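Local coordinates for designed protein (Trypanosoma brucei, PDB 6IEV) that is a designed protein of the thioredoxin family whose variants serve to study how partly buried hydrophobic side chains affect stability at high temperature, at residues A34-N38 with E98-E102; V44-P48 with S74-S78. All coordinates share one frame; numbering follows the deposited sequence.

Contact 1: A34-N38 with E98-E102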
# COMPACT_ATOMS: atom_id res chain seq x y z
N ALA A 34 -9.17 23.53 -0.81
CA ALA A 34 -8.86 22.12 -0.67
C ALA A 34 -7.77 21.89 0.37
O ALA A 34 -7.90 21.03 1.24
CB ALA A 34 -8.43 21.54 -2.02
N THR A 35 -6.66 22.62 0.27
CA THR A 35 -5.55 22.38 1.17
C THR A 35 -5.79 22.90 2.57
O THR A 35 -5.04 22.52 3.48
CB THR A 35 -4.27 23.00 0.61
OG1 THR A 35 -4.44 24.42 0.49
CG2 THR A 35 -3.94 22.39 -0.75
N ALA A 36 -6.80 23.74 2.78
CA ALA A 36 -7.06 24.25 4.13
C ALA A 36 -7.51 23.15 5.09
O ALA A 36 -7.54 23.39 6.30
CB ALA A 36 -8.11 25.36 4.09
N SER A 37 -7.88 21.98 4.57
CA SER A 37 -8.22 20.84 5.39
C SER A 37 -7.04 20.42 6.27
O SER A 37 -5.87 20.74 6.00
CB SER A 37 -8.61 19.65 4.51
OG SER A 37 -8.23 18.44 5.12
N ASN A 38 -7.35 19.69 7.34
CA ASN A 38 -6.32 19.14 8.20
C ASN A 38 -5.83 17.78 7.74
O ASN A 38 -4.89 17.24 8.32
CB ASN A 38 -6.83 19.05 9.64
CG ASN A 38 -6.51 20.30 10.44
OD1 ASN A 38 -7.39 20.90 11.06
ND2 ASN A 38 -5.24 20.71 10.41
N GLU A 98 1.10 19.54 1.66
CA GLU A 98 0.52 20.55 2.53
C GLU A 98 -0.38 19.90 3.57
O GLU A 98 -0.95 18.83 3.35
CB GLU A 98 -0.29 21.56 1.73
CG GLU A 98 0.56 22.48 0.86
CD GLU A 98 0.17 23.94 0.98
OE1 GLU A 98 1.08 24.79 1.11
OE2 GLU A 98 -1.04 24.23 0.94
N LYS A 99 -0.53 20.59 4.69
CA LYS A 99 -1.49 20.21 5.72
C LYS A 99 -1.94 21.48 6.42
O LYS A 99 -1.10 22.30 6.79
CB LYS A 99 -0.88 19.22 6.71
CG LYS A 99 -1.78 18.87 7.88
CD LYS A 99 -1.26 17.61 8.59
CE LYS A 99 -1.52 17.68 10.10
NZ LYS A 99 -2.97 17.65 10.44
N GLY A 100 -3.25 21.67 6.52
CA GLY A 100 -3.77 22.90 7.12
C GLY A 100 -3.22 24.17 6.50
O GLY A 100 -2.92 25.13 7.22
N GLY A 101 -3.05 24.18 5.18
CA GLY A 101 -2.56 25.36 4.49
C GLY A 101 -1.08 25.64 4.65
O GLY A 101 -0.59 26.60 4.05
N GLU A 102 -0.36 24.82 5.39
CA GLU A 102 1.06 25.02 5.59
C GLU A 102 1.85 23.97 4.82
O GLU A 102 1.48 22.79 4.81
CB GLU A 102 1.42 24.94 7.08
CG GLU A 102 0.85 26.09 7.91
CD GLU A 102 1.85 27.23 8.10
OE1 GLU A 102 2.51 27.26 9.17
OE2 GLU A 102 1.96 28.10 7.21

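Contact 2: V44-P48 with S74-S78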
# COMPACT_ATOMS: atom_id res chain seq x y z
N VAL A 44 0.59 18.01 -7.47
CA VAL A 44 1.57 17.97 -8.54
C VAL A 44 1.29 19.16 -9.47
O VAL A 44 0.15 19.37 -9.90
CB VAL A 44 1.54 16.63 -9.30
CG1 VAL A 44 0.25 16.45 -10.07
CG2 VAL A 44 2.72 16.55 -10.24
N PHE A 45 2.32 19.96 -9.71
CA PHE A 45 2.27 21.07 -10.66
C PHE A 45 2.96 20.62 -11.94
O PHE A 45 4.17 20.40 -11.93
CB PHE A 45 2.98 22.31 -10.10
CG PHE A 45 2.29 22.93 -8.92
CD1 PHE A 45 2.45 22.40 -7.64
CD2 PHE A 45 1.47 24.04 -9.08
CE1 PHE A 45 1.81 22.97 -6.54
CE2 PHE A 45 0.83 24.62 -8.01
CZ PHE A 45 0.99 24.08 -6.73
N THR A 46 2.21 20.56 -13.04
CA THR A 46 2.72 19.99 -14.29
C THR A 46 2.41 20.90 -15.46
O THR A 46 1.74 21.93 -15.33
CB THR A 46 2.12 18.61 -14.60
OG1 THR A 46 0.70 18.74 -14.77
CG2 THR A 46 2.41 17.64 -13.50
N LEU A 47 2.94 20.50 -16.61
CA LEU A 47 2.65 21.00 -17.95
C LEU A 47 1.82 19.98 -18.72
O LEU A 47 1.78 18.80 -18.34
CB LEU A 47 3.95 21.32 -18.69
CG LEU A 47 4.36 22.72 -18.22
CD1 LEU A 47 5.62 23.21 -18.93
CD2 LEU A 47 3.20 23.71 -18.39
N PRO A 48 1.10 20.39 -19.79
CA PRO A 48 0.03 19.54 -20.32
C PRO A 48 0.47 18.13 -20.68
O PRO A 48 -0.00 17.18 -20.04
CB PRO A 48 -0.44 20.30 -21.57
CG PRO A 48 0.68 21.24 -21.90
CD PRO A 48 1.22 21.64 -20.57
N SER A 74 -3.81 17.80 -8.92
CA SER A 74 -3.06 18.10 -10.13
C SER A 74 -3.35 19.53 -10.57
O SER A 74 -4.51 19.92 -10.72
CB SER A 74 -3.47 17.13 -11.25
OG SER A 74 -2.55 17.20 -12.32
N VAL A 75 -2.30 20.30 -10.85
CA VAL A 75 -2.48 21.68 -11.28
C VAL A 75 -1.71 21.89 -12.58
O VAL A 75 -0.48 21.79 -12.60
CB VAL A 75 -2.01 22.67 -10.21
CG1 VAL A 75 -2.05 24.11 -10.79
CG2 VAL A 75 -2.89 22.53 -8.97
N ASP A 76 -2.43 22.17 -13.66
CA ASP A 76 -1.76 22.46 -14.92
C ASP A 76 -1.31 23.93 -14.90
O ASP A 76 -2.13 24.83 -15.03
CB ASP A 76 -2.70 22.17 -16.09
CG ASP A 76 -2.17 22.70 -17.44
OD1 ASP A 76 -1.03 23.20 -17.53
OD2 ASP A 76 -2.95 22.63 -18.42
N THR A 77 0.01 24.16 -14.77
CA THR A 77 0.49 25.53 -14.65
C THR A 77 0.26 26.36 -15.90
O THR A 77 0.25 27.59 -15.81
CB THR A 77 1.99 25.60 -14.30
OG1 THR A 77 2.76 25.08 -15.39
CG2 THR A 77 2.28 24.84 -13.04
N SER A 78 0.10 25.73 -17.07
CA SER A 78 -0.05 26.53 -18.29
C SER A 78 -1.40 27.22 -18.35
O SER A 78 -1.55 28.18 -19.11
CB SER A 78 0.16 25.68 -19.55
OG SER A 78 -1.03 24.98 -19.87

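Contact 1: A34-N38 with E98-E102
Gly100 N gives to Ser37 O at 2.8 Å, with the donor tilted slightly from the carbonyl plane, the first of three hydrogen bonds that tie the end of helix 28-35 and the residues after it to the turn between strands 94-99 and 102-108; in each the acceptor is a backbone carbonyl of 34-38. Gly101 N reaches Thr35 O at 3.1 Å from well above that carbonyl's plane, at a C=O...N angle of 129°. The third donor is a side chain: Lys99 NZ meets Asn38 O at 2.9 Å, in the carbonyl plane and on a lone pair. Lys99 bends at chi3 and chi4, which brings its ammonium to the edge of the Asn38 carbonyl and within 3.8 Å of Asn38 ND2. Thr35 OG1 makes a contact of 3.4 Å with Glu98 OE2; the hydroxyl is bonded to Leu31 O in its own helix, and the carboxylate oxygen to Tyr87 OH. Behind these contacts, a type I' turn from Lys99 to Glu102 presents the two glycine N-H groups, closed by reciprocal backbone bonds between Lys99 and Glu102. Gly100 and Gly101 both have positive phi, a conformation that favours glycine. Thr35 O and Ser37 O, and Asn38 O through the lysine, thus each receive a donor from the hairpin, and the lysine charge would probably strengthen the grip on Asn38 O.

Contact 2: V44-P48 with S74-S78
With CG anti to the carbonyl carbon (chi1 -67°), Phe45 lies alongside Val75, which turns CG1 anti to its backbone N (chi1 172°) and toward the ring. Phe45 CD2 comes within 3.9 Å of Val75 CB, an oblique approach, whereas Thr77 CG2 sits at the ring edge, near its plane. The backbones pair in parallel, Val44, Phe45 and Thr46 with Ser74, Val75 and Asp76. Val75 is bonded through both its N-H and its carbonyl: Val75 N gives to Val44 O at 2.8 Å, and Val75 O accepts from Thr46 N at 3.0 Å. Thr46 O then takes Thr77 N at 2.9 Å, plus a weak bond from Thr77 OG1. At the strand's end, Asp76 OD1 accepts from Ser78 N at 2.8 Å in an Asx turn and from Ser78 OG, both from the same face of the carboxylate; Leu47 CD2 packs on Ser78 CB at 3.8 Å. The pair closes the beta-alpha-beta unit formed by strand 40-46, helix 53-66 and strand 70-76. Val44 and Ser74 face that helix, through Ile56, Leu60 and Lys57, while on the other face Val75 meets Ala83 of helix 81-86, and Thr77, just beyond the strand, meets Arg84.

Overall arrangement
Contacts 1 and 2 lie with centres 19 Å apart and nearest atoms about 8 Å apart, without touching. Along the chain the order is 34-38, 44-48, 74-78, 98-102, so contact 2 is formed wholly within the span that contact 1 bridges. Both reach the mixed sheet, where strand 40-46 is flanked by 70-76 and by the antiparallel 94-99. Contact 2 pairs two parallel strands at their C-terminal ends, whereas contact 1 joins the turn leading into 40-46 to the hairpin linking 94-99 and 102-108. Within the thioredoxin fold, contact 1 thus holds the turn before strand 40-46, and contact 2 its C-terminal end.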